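Side-chain contact in KLLA0E08119p (Kluyveromyces lactis, PDB 3VA7), which is the urea carboxylase part of a larger enzyme and probably carboxylates urea at the expense of ATP, with biotin as the carboxyl carrier: residues A[1062-1066]-A[1067-1071]. Numbering follows the deposited sequence.
Sequences HPIDH and PWLLT
The imidazole of His1066 lies on one face of the Trp1068 indole in an offset stack, the planes 16° apart and the centroid of the His1066 ring 3.9 Å from that of the five-membered ring of Trp1068. CB of His1066 continues the overlap as a CH-pi contact, 3.8 Å over the centroid of the six-membered ring. With chi1 at 57°, CG of Trp1068 stands between its own backbone N and carbonyl carbon, and the indole folds back over the histidine two residues earlier. At the imidazole edge a water lies in the ring plane, 2.9 Å from His1066 NE2. It donates to Trp1068 O at 2.7 Å and more weakly to Leu1070 O, tying the histidine to the backbone beyond the turn.

A separate ring, that of His1062, takes CD1 of Leu1069 over one face, 3.6 Å from the ring centroid. Its edge is held at both nitrogens: Ile1064 N donates to His1062 ND1 at 2.9 Å, only 5° out of the ring plane, while NE2 bonds to Asp1055, which should fix the ring's rotation. Ile1064 CB packs against the same leucine methyl at 4.1 Å.

This irregular turn belongs to the loop joining strands 1045-1049 and 1075-1081 in the carboxyltransferase part of the enzyme. Ile1064 and Leu1070 rest on strand 922-934, and Trp1068 reaches Leu989 on strand 984-989.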
ATOM      1  N   HIS A1062      18.364   3.629   3.753  1.00 29.92           N
ATOM      2  CA  HIS A1062      18.879   2.886   4.931  1.00 30.71           C
ATOM      3  C   HIS A1062      19.450   1.567   4.422  1.00 31.61           C
ATOM      4  O   HIS A1062      19.207   1.177   3.299  1.00 32.80           O
ATOM      5  CB  HIS A1062      17.769   2.602   5.968  1.00 28.51           C
ATOM      6  CG  HIS A1062      16.548   2.002   5.345  1.00 30.32           C
ATOM      7  ND1 HIS A1062      16.474   0.664   4.996  1.00 28.30           N
ATOM      8  CD2 HIS A1062      15.403   2.578   4.888  1.00 27.35           C
ATOM      9  CE1 HIS A1062      15.328   0.446   4.371  1.00 28.68           C
ATOM     10  NE2 HIS A1062      14.655   1.585   4.306  1.00 25.83           N
ATOM     11  N   PRO A1063      20.177   0.846   5.253  1.00 33.25           N
ATOM     12  CA  PRO A1063      20.626  -0.422   4.670  1.00 34.06           C
ATOM     13  C   PRO A1063      19.755  -1.632   5.038  1.00 34.94           C
ATOM     14  O   PRO A1063      20.299  -2.705   5.216  1.00 36.34           O
ATOM     15  CB  PRO A1063      22.003  -0.591   5.315  1.00 33.91           C
ATOM     16  CG  PRO A1063      21.769  -0.049   6.772  1.00 33.33           C
ATOM     17  CD  PRO A1063      20.765   1.103   6.595  1.00 33.15           C
ATOM     18  N   ILE A1064      18.443  -1.489   5.217  1.00 35.63           N
ATOM     19  CA  ILE A1064      17.602  -2.677   5.596  1.00 35.09           C
ATOM     20  C   ILE A1064      16.947  -3.233   4.361  1.00 35.45           C
ATOM     21  O   ILE A1064      16.433  -2.475   3.543  1.00 34.60           O
ATOM     22  CB  ILE A1064      16.504  -2.383   6.653  1.00 34.67           C
ATOM     23  CG1 ILE A1064      17.064  -1.545   7.804  1.00 34.32           C
ATOM     24  CG2 ILE A1064      15.894  -3.654   7.191  1.00 33.34           C
ATOM     25  CD1 ILE A1064      18.489  -1.834   8.167  1.00 30.56           C
ATOM     26  N   ASP A1065      16.973  -4.556   4.254  1.00 36.70           N
ATOM     27  CA  ASP A1065      16.562  -5.277   3.048  1.00 38.59           C
ATOM     28  C   ASP A1065      15.087  -5.702   3.011  1.00 38.08           C
ATOM     29  O   ASP A1065      14.586  -6.113   1.968  1.00 38.99           O
ATOM     30  CB  ASP A1065      17.490  -6.485   2.841  1.00 39.91           C
ATOM     31  CG  ASP A1065      18.899  -6.066   2.375  1.00 45.49           C
ATOM     32  OD1 ASP A1065      19.045  -5.063   1.589  1.00 47.45           O
ATOM     33  OD2 ASP A1065      19.872  -6.743   2.793  1.00 51.70           O
ATOM     34  N   HIS A1066      14.391  -5.620   4.142  1.00 36.69           N
ATOM     35  CA  HIS A1066      12.938  -5.804   4.139  1.00 35.59           C
ATOM     36  C   HIS A1066      12.166  -4.583   4.693  1.00 33.68           C
ATOM     37  O   HIS A1066      12.788  -3.687   5.283  1.00 33.81           O
ATOM     38  CB  HIS A1066      12.593  -7.074   4.885  1.00 35.10           C
ATOM     39  CG  HIS A1066      13.491  -7.338   6.023  1.00 38.52           C
ATOM     40  ND1 HIS A1066      14.432  -8.347   6.001  1.00 43.59           N
ATOM     41  CD2 HIS A1066      13.612  -6.724   7.224  1.00 39.99           C
ATOM     42  CE1 HIS A1066      15.087  -8.348   7.151  1.00 42.90           C
ATOM     43  NE2 HIS A1066      14.611  -7.372   7.908  1.00 40.95           N
ATOM     44  N   PRO A1067      10.820  -4.559   4.544  1.00 32.13           N
ATOM     45  CA  PRO A1067      10.010  -3.419   5.045  1.00 31.00           C
ATOM     46  C   PRO A1067      10.122  -3.113   6.541  1.00 30.12           C
ATOM     47  O   PRO A1067      10.085  -1.945   6.913  1.00 30.91           O
ATOM     48  CB  PRO A1067       8.564  -3.815   4.705  1.00 31.22           C
ATOM     49  CG  PRO A1067       8.657  -4.903   3.711  1.00 30.86           C
ATOM     50  CD  PRO A1067       9.963  -5.621   3.974  1.00 31.73           C
ATOM     51  N   TRP A1068      10.261  -4.106   7.407  1.00 28.72           N
ATOM     52  CA  TRP A1068      10.386  -3.793   8.825  1.00 28.14           C
ATOM     53  C   TRP A1068      11.820  -3.380   9.153  1.00 28.17           C
ATOM     54  O   TRP A1068      12.749  -4.166   8.987  1.00 28.83           O
ATOM     55  CB  TRP A1068       9.932  -4.941   9.713  1.00 27.88           C
ATOM     56  CG  TRP A1068      10.643  -6.261   9.491  1.00 28.32           C
ATOM     57  CD1 TRP A1068      11.668  -6.774  10.236  1.00 28.95           C
ATOM     58  CD2 TRP A1068      10.369  -7.233   8.458  1.00 26.23           C
ATOM     59  NE1 TRP A1068      12.072  -8.005   9.723  1.00 28.53           N
ATOM     60  CE2 TRP A1068      11.285  -8.313   8.645  1.00 26.56           C
ATOM     61  CE3 TRP A1068       9.439  -7.301   7.410  1.00 23.40           C
ATOM     62  CZ2 TRP A1068      11.296  -9.444   7.819  1.00 24.36           C
ATOM     63  CZ3 TRP A1068       9.454  -8.432   6.561  1.00 24.29           C
ATOM     64  CH2 TRP A1068      10.382  -9.487   6.772  1.00 25.04           C
ATOM     65  N   LEU A1069      12.000  -2.139   9.590  1.00 27.23           N
ATOM     66  CA  LEU A1069      13.327  -1.598   9.749  1.00 26.74           C
ATOM     67  C   LEU A1069      14.008  -2.130  11.020  1.00 27.91           C
ATOM     68  O   LEU A1069      15.247  -2.230  11.076  1.00 28.41           O
ATOM     69  CB  LEU A1069      13.277  -0.075   9.714  1.00 26.02           C
ATOM     70  CG  LEU A1069      13.497   0.765   8.434  1.00 26.55           C
ATOM     71  CD1 LEU A1069      13.279   0.031   7.112  1.00 26.29           C
ATOM     72  CD2 LEU A1069      12.750   2.130   8.410  1.00 23.32           C
ATOM     73  N   LEU A1070      13.222  -2.505  12.034  1.00 27.97           N
ATOM     74  CA  LEU A1070      13.810  -2.925  13.308  1.00 27.84           C
ATOM     75  C   LEU A1070      13.893  -4.420  13.538  1.00 28.34           C
ATOM     76  O   LEU A1070      13.173  -5.196  12.932  1.00 28.48           O
ATOM     77  CB  LEU A1070      13.069  -2.274  14.475  1.00 27.98           C
ATOM     78  CG  LEU A1070      12.817  -0.776  14.353  1.00 28.03           C
ATOM     79  CD1 LEU A1070      12.017  -0.266  15.483  1.00 25.98           C
ATOM     80  CD2 LEU A1070      14.117   0.008  14.252  1.00 30.83           C
ATOM     81  N   THR A1071      14.776  -4.822  14.449  1.00 28.89           N
ATOM     82  CA  THR A1071      14.894  -6.213  14.834  1.00 28.36           C
ATOM     83  C   THR A1071      15.009  -6.221  16.347  1.00 28.25           C
ATOM     84  O   THR A1071      15.595  -5.284  16.930  1.00 28.41           O
ATOM     85  CB  THR A1071      16.183  -6.815  14.250  1.00 28.42           C
ATOM     86  OG1 THR A1071      16.119  -6.784  12.834  1.00 27.44           O
ATOM     87  CG2 THR A1071      16.359  -8.244  14.721  1.00 29.85           C
TER
HETATM   88  O   HOH W   1      14.673  -5.590  10.214  1.00 41.76           O